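Local structure of hypothetical conserved protein TTC0263 (2PL2) at residues A82-Y87 with Y128-E133; L120-G125 with T150-S155; E159-M164 with L171-K176. The protein is of unknown function but belongs to the tetratricopeptide repeat proteins, all-helical solenoids of stacked antiparallel helix pairs that commonly serve as scaffolds for protein-protein interaction. All blocks are in the same frame, centred on the assembly; numbering follows the deposited sequence.

Contact 1. Residues A82-Y87 with Y128-E133; sequences AYVALY and YALLGE
The phenol ring of Tyr87 is the flat group that meets the other segment, and Leu130 comes at it obliquely, neither square on a face nor cleanly at an edge. The stem and one methyl of the leucine converge on one ring carbon: CB and CD2 of Leu130 each lie 3.8 Å from CE2 of Tyr87. The other methyl, CD1 of Leu130, sits 4.1 Å from CD2 of Tyr87 and continues to Val84, whose CG1 it meets at 3.5 Å. A second ring, that of Tyr128, takes no part across the contact; OE1 of Glu133 lies at its edge, in plane, and helix 134-147 packs against it.

Tyr87 reaches across because CG stands anti to the backbone N (chi1 157°), which sends the ring over the last turn of helix 118-130. There its OH lies 3.4 Å from the backbone O of Leu130. Val84 and Tyr87 stand almost one turn apart on helix 73-88, and Leu130 fits against both, its side chain crossing that of Val84 at about a right angle. Just beyond, the helix ends in a Schellman motif: Gly132, with positive phi, gives its N to Ala129 O, while Glu133 N returns to Tyr128 O. Glu133 is then the N-cap residue of the next helix and forms a salt bridge with Lys136.

The contact thus joins helix 73-88 to the C-terminal end of helix 118-130. Its chemistry is mainly that of aliphatic carbon against a phenol ring, a small apolar patch that leaves the hydroxyl beside the peptide group at the helix end.

Contact 2. Residues L120-G125 with T150-S155; sequences LHLQRG and TPEIRS
Leu122 projects from helix 118-130 toward the start of helix 151-164, where its side chain meets the terminal methyl of Ile153. CB of Leu122 lies 3.6 Å from CD1 of Ile153, and CG of Leu122 is 3.5 Å from the same methyl. At the fork, CD1 of Leu122 stays against the isoleucine, whereas CD2 turns toward the carboxylate carbon, CD, of Glu152 at 4.0 Å; the exact fit of the leucine and isoleucine methyl ends is doubtful in the model. This course follows from a chi1 of 170°, which sets CG opposite the backbone N and carries the branch across to the neighbouring helix. Ile153 answers with CG1 beside its own backbone N, directing CD1 at the leucine, while the extended chain of Glu152 crosses the Leu122 side chain at about a right angle. Leu141 of helix 134-147 also touches Leu122.

The receiving helix is secured at its first turn by Thr150, the N-cap residue: Ile153 N gives a nearly straight bond to OG1 of Thr150 (3.2 Å, 165°). The cap holds the backbone from which Ile153 springs. The chemistry is therefore aliphatic at the centre, with the carboxylate of Glu152 at the exposed margin, where water could probably solvate its charge.

Contact 3. Residues E159-M164 with L171-K176; sequences ELYLSM and LAQYAK
The helical segments 159-164 and 171-176 run almost antiparallel, their axes 9.7 Å apart at closest approach with an angle of 167° between directions. They lie on the consecutive helices 151-164 and 167-180, packed as an antiparallel pair of the kind found throughout the tetratricopeptide repeat fold. At this separation the interface is filled by side chains from both sides, in two groups.

One group pairs Tyr161 with Gln173. The methylene CG of Gln173 comes to the edge of the Tyr161 ring, near its plane, with CE2 of Tyr161 at 3.8 Å and CD2 of Tyr161 at 4.0 Å. Ring and amide planes are turned 35° from each other. A bend in the chain of Gln173 leaves CG to touch the ring while the amide turns off toward Arg154, its probable polar partner, which would help to orient it. The hydroxyl of Tyr161 extends beyond the helix pair to a weak hydrogen bond with Glu138 of helix 134-147.

The other group gathers round the hydroxyl of Tyr174. Glu159 starts out pointing away from the partner helix, but its bent chain brings the carboxylate back, and OE2 of Glu159 comes to 3.2 Å from OH of Tyr174. The angle is poor for a hydrogen bond, and the planes of carboxylate and ring stand 51° apart. The stronger partner of Glu159 is Arg20 of the second subunit, a salt bridge that places this side of the helix pair at the subunit interface, where the same arginine also packs on Leu162 and Tyr174. Within helix 151-164, Ser163 turns back on its own backbone: its OG donates to Leu160 O at 2.6 Å, from above the carbonyl plane and on the same face as Met164 N.

In the fold
The three contacts illustrate how a repeat solenoid is built by passing from helix to helix. Contacts 1 and 2 share helix 118-130, which uses Leu130 near its end for one and Leu122 for the other; their centres lie about 14 Å apart, and Val84 packs on Gln123 between them. Helix 151-164 then links contacts 2 and 3, with centres about 12 Å apart, where Arg154 NH2 reaches Gln173 OE1 at 2.5 Å in a probable hydrogen bond. Contacts 1 and 3, about 19 Å apart between centres, meet through Ala129 and Leu160. Of the three, only contact 3 is touched by the second subunit.

Contact 1. Residues A82-Y87 with Y128-E133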
loop_
_atom_site.group_PDB
_atom_site.type_symbol
_atom_site.label_atom_id
_atom_site.label_comp_id
_atom_site.label_asym_id
_atom_site.label_seq_id
_atom_site.Cartn_x
_atom_site.Cartn_y
_atom_site.Cartn_z
ATOM N N ALA A 82 -10.446 -8.435 0.013
ATOM C CA ALA A 82 -11.149 -7.347 0.662
ATOM C C ALA A 82 -11.369 -7.646 2.142
ATOM O O ALA A 82 -11.215 -6.755 2.982
ATOM C CB ALA A 82 -12.474 -7.101 -0.037
ATOM N N TYR A 83 -11.712 -8.890 2.468
ATOM C CA TYR A 83 -11.927 -9.254 3.869
ATOM C C TYR A 83 -10.629 -9.207 4.672
ATOM O O TYR A 83 -10.638 -8.879 5.864
ATOM C CB TYR A 83 -12.551 -10.649 3.997
ATOM C CG TYR A 83 -14.022 -10.672 3.667
ATOM C CD1 TYR A 83 -14.927 -9.867 4.369
ATOM C CD2 TYR A 83 -14.509 -11.461 2.626
ATOM C CE1 TYR A 83 -16.271 -9.840 4.031
ATOM C CE2 TYR A 83 -15.852 -11.440 2.282
ATOM C CZ TYR A 83 -16.728 -10.631 2.987
ATOM O OH TYR A 83 -18.056 -10.595 2.633
ATOM N N VAL A 84 -9.518 -9.551 4.026
ATOM C CA VAL A 84 -8.216 -9.520 4.687
ATOM C C VAL A 84 -7.831 -8.073 5.015
ATOM O O VAL A 84 -7.325 -7.790 6.095
ATOM C CB VAL A 84 -7.106 -10.154 3.800
ATOM C CG1 VAL A 84 -5.744 -9.905 4.421
ATOM C CG2 VAL A 84 -7.350 -11.657 3.641
ATOM N N ALA A 85 -8.072 -7.163 4.080
ATOM C CA ALA A 85 -7.744 -5.768 4.310
ATOM C C ALA A 85 -8.511 -5.315 5.542
ATOM O O ALA A 85 -7.952 -4.683 6.438
ATOM C CB ALA A 85 -8.135 -4.926 3.094
ATOM N N LEU A 86 -9.797 -5.655 5.577
ATOM C CA LEU A 86 -10.676 -5.320 6.693
ATOM C C LEU A 86 -10.177 -5.956 7.994
ATOM O O LEU A 86 -10.446 -5.445 9.080
ATOM C CB LEU A 86 -12.091 -5.811 6.405
ATOM C CG LEU A 86 -12.901 -5.116 5.312
ATOM C CD1 LEU A 86 -14.101 -5.978 4.927
ATOM C CD2 LEU A 86 -13.349 -3.759 5.816
ATOM N N TYR A 87 -9.468 -7.078 7.878
ATOM C CA TYR A 87 -8.924 -7.776 9.043
ATOM C C TYR A 87 -7.735 -7.043 9.648
ATOM O O TYR A 87 -7.579 -7.008 10.865
ATOM C CB TYR A 87 -8.465 -9.187 8.676
ATOM C CG TYR A 87 -7.425 -9.720 9.645
ATOM C CD1 TYR A 87 -7.778 -10.081 10.942
ATOM C CD2 TYR A 87 -6.071 -9.788 9.284
ATOM C CE1 TYR A 87 -6.815 -10.500 11.858
ATOM C CE2 TYR A 87 -5.104 -10.201 10.188
ATOM C CZ TYR A 87 -5.482 -10.551 11.478
ATOM O OH TYR A 87 -4.540 -10.957 12.399
ATOM N N TYR A 128 -4.819 -18.509 6.387
ATOM C CA TYR A 128 -4.585 -19.385 7.531
ATOM C C TYR A 128 -3.487 -18.814 8.423
ATOM O O TYR A 128 -3.539 -18.946 9.649
ATOM C CB TYR A 128 -4.174 -20.779 7.075
ATOM C CG TYR A 128 -5.324 -21.656 6.662
ATOM C CD1 TYR A 128 -6.412 -21.868 7.514
ATOM C CD2 TYR A 128 -5.316 -22.299 5.437
ATOM C CE1 TYR A 128 -7.460 -22.703 7.150
ATOM C CE2 TYR A 128 -6.355 -23.139 5.063
ATOM C CZ TYR A 128 -7.425 -23.335 5.925
ATOM O OH TYR A 128 -8.443 -24.160 5.539
ATOM N N ALA A 129 -2.488 -18.185 7.806
ATOM C CA ALA A 129 -1.390 -17.588 8.563
ATOM C C ALA A 129 -1.919 -16.447 9.437
ATOM O O ALA A 129 -1.640 -16.392 10.632
ATOM C CB ALA A 129 -0.316 -17.075 7.610
ATOM N N LEU A 130 -2.686 -15.539 8.840
ATOM C CA LEU A 130 -3.256 -14.421 9.589
ATOM C C LEU A 130 -4.088 -14.965 10.739
ATOM O O LEU A 130 -4.263 -14.294 11.757
ATOM C CB LEU A 130 -4.119 -13.554 8.672
ATOM C CG LEU A 130 -3.334 -12.901 7.532
ATOM C CD1 LEU A 130 -4.274 -12.216 6.558
ATOM C CD2 LEU A 130 -2.342 -11.899 8.114
ATOM N N LEU A 131 -4.605 -16.182 10.563
ATOM C CA LEU A 131 -5.404 -16.837 11.592
ATOM C C LEU A 131 -4.479 -17.544 12.580
ATOM O O LEU A 131 -4.931 -18.229 13.492
ATOM C CB LEU A 131 -6.347 -17.870 10.966
ATOM C CG LEU A 131 -7.640 -17.412 10.280
ATOM C CD1 LEU A 131 -8.204 -18.561 9.454
ATOM C CD2 LEU A 131 -8.651 -16.948 11.310
ATOM N N GLY A 132 -3.178 -17.374 12.397
ATOM C CA GLY A 132 -2.242 -18.026 13.284
ATOM C C GLY A 132 -2.312 -19.529 13.113
ATOM O O GLY A 132 -2.019 -20.283 14.040
ATOM N N GLU A 133 -2.727 -19.971 11.931
ATOM C CA GLU A 133 -2.807 -21.400 11.651
ATOM C C GLU A 133 -1.656 -21.804 10.742
ATOM O O GLU A 133 -1.851 -22.222 9.598
ATOM C CB GLU A 133 -4.143 -21.749 11.003
ATOM C CG GLU A 133 -5.317 -21.734 11.967
ATOM C CD GLU A 133 -6.603 -22.166 11.299
ATOM O OE1 GLU A 133 -7.070 -21.453 10.379
ATOM O OE2 GLU A 133 -7.139 -23.226 11.688
#

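Contact 2. Residues L120-G125 with T150-S155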
loop_
_atom_site.group_PDB
_atom_site.type_symbol
_atom_site.label_atom_id
_atom_site.label_comp_id
_atom_site.label_asym_id
_atom_site.label_seq_id
_atom_site.Cartn_x
_atom_site.Cartn_y
_atom_site.Cartn_z
ATOM N N LEU A 120 -5.774 -19.170 -5.495
ATOM C CA LEU A 120 -6.671 -19.516 -4.393
ATOM C C LEU A 120 -5.917 -20.131 -3.237
ATOM O O LEU A 120 -6.031 -19.676 -2.099
ATOM C CB LEU A 120 -7.761 -20.495 -4.847
ATOM C CG LEU A 120 -8.810 -20.026 -5.853
ATOM C CD1 LEU A 120 -9.850 -21.123 -6.038
ATOM C CD2 LEU A 120 -9.478 -18.761 -5.344
ATOM N N HIS A 121 -5.157 -21.180 -3.529
ATOM C CA HIS A 121 -4.377 -21.865 -2.510
ATOM C C HIS A 121 -3.364 -20.917 -1.872
ATOM O O HIS A 121 -3.037 -21.038 -0.694
ATOM C CB HIS A 121 -3.695 -23.086 -3.133
ATOM C CG HIS A 121 -4.657 -24.151 -3.561
ATOM N ND1 HIS A 121 -5.339 -24.950 -2.656
ATOM C CD2 HIS A 121 -5.102 -24.517 -4.783
ATOM C CE1 HIS A 121 -6.155 -25.751 -3.305
ATOM N NE2 HIS A 121 -6.032 -25.509 -4.606
ATOM N N LEU A 122 -2.886 -19.960 -2.655
ATOM C CA LEU A 122 -1.949 -18.974 -2.152
ATOM C C LEU A 122 -2.676 -18.109 -1.136
ATOM O O LEU A 122 -2.202 -17.918 -0.005
ATOM C CB LEU A 122 -1.417 -18.101 -3.296
ATOM C CG LEU A 122 -0.604 -16.883 -2.815
ATOM C CD1 LEU A 122 0.511 -17.356 -1.871
ATOM C CD2 LEU A 122 -0.049 -16.091 -3.997
ATOM N N GLN A 123 -3.836 -17.592 -1.544
ATOM C CA GLN A 123 -4.650 -16.754 -0.672
ATOM C C GLN A 123 -5.102 -17.537 0.550
ATOM O O GLN A 123 -5.100 -17.019 1.664
ATOM C CB GLN A 123 -5.882 -16.237 -1.415
ATOM C CG GLN A 123 -5.785 -14.788 -1.862
ATOM C CD GLN A 123 -5.501 -13.838 -0.710
ATOM O OE1 GLN A 123 -6.179 -13.874 0.314
ATOM N NE2 GLN A 123 -4.499 -12.980 -0.879
ATOM N N ARG A 124 -5.497 -18.786 0.346
ATOM C CA ARG A 124 -5.951 -19.593 1.459
ATOM C C ARG A 124 -4.835 -19.722 2.483
ATOM O O ARG A 124 -5.086 -19.649 3.687
ATOM C CB ARG A 124 -6.399 -20.975 0.972
ATOM C CG ARG A 124 -7.221 -21.753 1.993
ATOM C CD ARG A 124 -7.739 -23.072 1.415
ATOM N NE ARG A 124 -6.658 -24.006 1.093
ATOM C CZ ARG A 124 -6.843 -25.170 0.480
ATOM N NH1 ARG A 124 -8.069 -25.536 0.126
ATOM N NH2 ARG A 124 -5.814 -25.963 0.216
ATOM N N GLY A 125 -3.603 -19.903 2.014
ATOM C CA GLY A 125 -2.476 -20.030 2.927
ATOM C C GLY A 125 -2.201 -18.736 3.674
ATOM O O GLY A 125 -1.932 -18.735 4.873
ATOM N N THR A 150 6.517 -20.586 -8.382
ATOM C CA THR A 150 6.854 -19.244 -8.836
ATOM C C THR A 150 7.544 -18.462 -7.745
ATOM O O THR A 150 7.505 -18.851 -6.576
ATOM C CB THR A 150 5.598 -18.446 -9.254
ATOM O OG1 THR A 150 4.943 -17.944 -8.084
ATOM C CG2 THR A 150 4.633 -19.328 -10.034
ATOM N N PRO A 151 8.195 -17.349 -8.112
ATOM C CA PRO A 151 8.889 -16.533 -7.112
ATOM C C PRO A 151 7.923 -15.967 -6.081
ATOM O O PRO A 151 8.216 -15.974 -4.875
ATOM C CB PRO A 151 9.565 -15.448 -7.954
ATOM C CG PRO A 151 9.842 -16.153 -9.255
ATOM C CD PRO A 151 8.553 -16.929 -9.478
ATOM N N GLU A 152 6.772 -15.484 -6.556
ATOM C CA GLU A 152 5.762 -14.933 -5.660
ATOM C C GLU A 152 5.356 -15.943 -4.591
ATOM O O GLU A 152 5.240 -15.587 -3.416
ATOM C CB GLU A 152 4.527 -14.484 -6.449
ATOM C CG GLU A 152 3.339 -14.076 -5.560
ATOM C CD GLU A 152 2.117 -13.644 -6.351
ATOM O OE1 GLU A 152 1.766 -14.318 -7.342
ATOM O OE2 GLU A 152 1.490 -12.625 -5.979
ATOM N N ILE A 153 5.148 -17.202 -4.970
ATOM C CA ILE A 153 4.752 -18.175 -3.963
ATOM C C ILE A 153 5.931 -18.588 -3.089
ATOM O O ILE A 153 5.769 -18.728 -1.872
ATOM C CB ILE A 153 4.091 -19.443 -4.592
ATOM C CG1 ILE A 153 2.973 -19.056 -5.586
ATOM C CG2 ILE A 153 3.512 -20.321 -3.478
ATOM C CD1 ILE A 153 1.747 -18.446 -4.879
ATOM N N ARG A 154 7.113 -18.784 -3.683
ATOM C CA ARG A 154 8.280 -19.141 -2.870
ATOM C C ARG A 154 8.425 -18.075 -1.775
ATOM O O ARG A 154 8.779 -18.403 -0.643
ATOM C CB ARG A 154 9.579 -19.181 -3.686
ATOM C CG ARG A 154 9.538 -19.881 -5.043
ATOM C CD ARG A 154 9.229 -21.381 -5.029
ATOM N NE ARG A 154 9.829 -22.102 -3.913
ATOM C CZ ARG A 154 10.329 -23.333 -3.990
ATOM N NH1 ARG A 154 10.330 -23.994 -5.138
ATOM N NH2 ARG A 154 10.773 -23.920 -2.894
ATOM N N SER A 155 8.134 -16.812 -2.113
ATOM C CA SER A 155 8.224 -15.702 -1.144
ATOM C C SER A 155 7.207 -15.808 -0.006
ATOM O O SER A 155 7.523 -15.555 1.154
ATOM C CB SER A 155 8.017 -14.360 -1.833
ATOM O OG SER A 155 8.686 -14.332 -3.070
#

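Contact 3. Residues E159-M164 with L171-K176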
loop_
_atom_site.group_PDB
_atom_site.type_symbol
_atom_site.label_atom_id
_atom_site.label_comp_id
_atom_site.label_asym_id
_atom_site.label_seq_id
_atom_site.Cartn_x
_atom_site.Cartn_y
_atom_site.Cartn_z
ATOM N N GLU A 159 7.964 -16.130 3.845
ATOM C CA GLU A 159 7.260 -15.333 4.848
ATOM C C GLU A 159 6.633 -16.185 5.925
ATOM O O GLU A 159 6.753 -15.864 7.101
ATOM C CB GLU A 159 6.186 -14.471 4.185
ATOM C CG GLU A 159 6.710 -13.139 3.708
ATOM C CD GLU A 159 7.220 -12.294 4.856
ATOM O OE1 GLU A 159 6.403 -11.931 5.723
ATOM O OE2 GLU A 159 8.433 -11.996 4.892
ATOM N N LEU A 160 5.950 -17.259 5.536
ATOM C CA LEU A 160 5.348 -18.148 6.538
ATOM C C LEU A 160 6.423 -18.835 7.401
ATOM O O LEU A 160 6.156 -19.236 8.529
ATOM C CB LEU A 160 4.474 -19.213 5.873
ATOM C CG LEU A 160 3.879 -20.263 6.823
ATOM C CD1 LEU A 160 3.019 -19.597 7.899
ATOM C CD2 LEU A 160 3.083 -21.281 6.020
ATOM N N TYR A 161 7.640 -18.965 6.875
ATOM C CA TYR A 161 8.715 -19.589 7.639
ATOM C C TYR A 161 9.304 -18.636 8.663
ATOM O O TYR A 161 9.770 -19.064 9.729
ATOM C CB TYR A 161 9.803 -20.117 6.710
ATOM C CG TYR A 161 9.387 -21.380 6.011
ATOM C CD1 TYR A 161 8.600 -22.317 6.667
ATOM C CD2 TYR A 161 9.775 -21.645 4.703
ATOM C CE1 TYR A 161 8.205 -23.478 6.050
ATOM C CE2 TYR A 161 9.382 -22.820 4.067
ATOM C CZ TYR A 161 8.591 -23.729 4.756
ATOM O OH TYR A 161 8.159 -24.882 4.163
ATOM N N LEU A 162 9.285 -17.345 8.349
ATOM C CA LEU A 162 9.784 -16.358 9.295
ATOM C C LEU A 162 8.795 -16.274 10.453
ATOM O O LEU A 162 9.185 -16.117 11.610
ATOM C CB LEU A 162 9.955 -14.995 8.619
ATOM C CG LEU A 162 11.222 -14.910 7.760
ATOM C CD1 LEU A 162 11.353 -13.545 7.131
ATOM C CD2 LEU A 162 12.427 -15.200 8.633
ATOM N N SER A 163 7.514 -16.416 10.134
ATOM C CA SER A 163 6.452 -16.375 11.138
ATOM C C SER A 163 6.528 -17.599 12.052
ATOM O O SER A 163 6.297 -17.499 13.258
ATOM C CB SER A 163 5.078 -16.350 10.463
ATOM O OG SER A 163 4.724 -17.640 9.987
ATOM N N MET A 164 6.844 -18.753 11.463
ATOM C CA MET A 164 6.956 -20.001 12.210
ATOM C C MET A 164 8.295 -20.116 12.937
ATOM O O MET A 164 8.434 -20.903 13.876
ATOM C CB MET A 164 6.786 -21.210 11.276
ATOM C CG MET A 164 5.397 -21.380 10.701
ATOM S SD MET A 164 5.230 -22.856 9.694
ATOM C CE MET A 164 5.717 -22.257 8.181
ATOM N N LEU A 171 15.144 -18.572 4.358
ATOM C CA LEU A 171 16.263 -18.154 3.530
ATOM C C LEU A 171 16.385 -19.062 2.305
ATOM O O LEU A 171 16.637 -18.586 1.200
ATOM C CB LEU A 171 17.557 -18.188 4.357
ATOM C CG LEU A 171 17.559 -17.265 5.583
ATOM C CD1 LEU A 171 18.746 -17.568 6.454
ATOM C CD2 LEU A 171 17.579 -15.815 5.141
ATOM N N ALA A 172 16.186 -20.365 2.497
ATOM C CA ALA A 172 16.273 -21.314 1.387
ATOM C C ALA A 172 15.239 -21.035 0.311
ATOM O O ALA A 172 15.516 -21.192 -0.882
ATOM C CB ALA A 172 16.119 -22.750 1.899
ATOM N N GLN A 173 14.045 -20.624 0.725
ATOM C CA GLN A 173 12.982 -20.323 -0.234
ATOM C C GLN A 173 13.259 -19.028 -1.005
ATOM O O GLN A 173 12.879 -18.901 -2.184
ATOM C CB GLN A 173 11.624 -20.244 0.475
ATOM C CG GLN A 173 11.085 -21.614 0.929
ATOM C CD GLN A 173 10.685 -22.477 -0.242
ATOM O OE1 GLN A 173 10.565 -22.000 -1.367
ATOM N NE2 GLN A 173 10.463 -23.754 0.014
ATOM N N TYR A 174 13.923 -18.068 -0.357
ATOM C CA TYR A 174 14.252 -16.815 -1.045
ATOM C C TYR A 174 15.338 -17.104 -2.080
ATOM O O TYR A 174 15.273 -16.632 -3.225
ATOM C CB TYR A 174 14.745 -15.744 -0.050
ATOM C CG TYR A 174 13.644 -15.062 0.750
ATOM C CD1 TYR A 174 12.585 -14.431 0.112
ATOM C CD2 TYR A 174 13.701 -14.992 2.135
ATOM C CE1 TYR A 174 11.617 -13.753 0.823
ATOM C CE2 TYR A 174 12.739 -14.314 2.866
ATOM C CZ TYR A 174 11.694 -13.689 2.200
ATOM O OH TYR A 174 10.717 -13.006 2.898
ATOM N N ALA A 175 16.340 -17.888 -1.671
ATOM C CA ALA A 175 17.456 -18.258 -2.557
ATOM C C ALA A 175 16.906 -18.916 -3.826
ATOM O O ALA A 175 17.390 -18.665 -4.935
ATOM C CB ALA A 175 18.408 -19.205 -1.836
ATOM N N LYS A 176 15.884 -19.754 -3.666
ATOM C CA LYS A 176 15.269 -20.409 -4.817
ATOM C C LYS A 176 14.496 -19.383 -5.645
ATOM O O LYS A 176 14.657 -19.296 -6.865
ATOM C CB LYS A 176 14.311 -21.511 -4.363
ATOM C CG LYS A 176 13.732 -22.300 -5.530
ATOM C CD LYS A 176 14.850 -22.964 -6.338
ATOM C CE LYS A 176 14.385 -23.389 -7.720
ATOM N NZ LYS A 176 13.353 -24.466 -7.674
#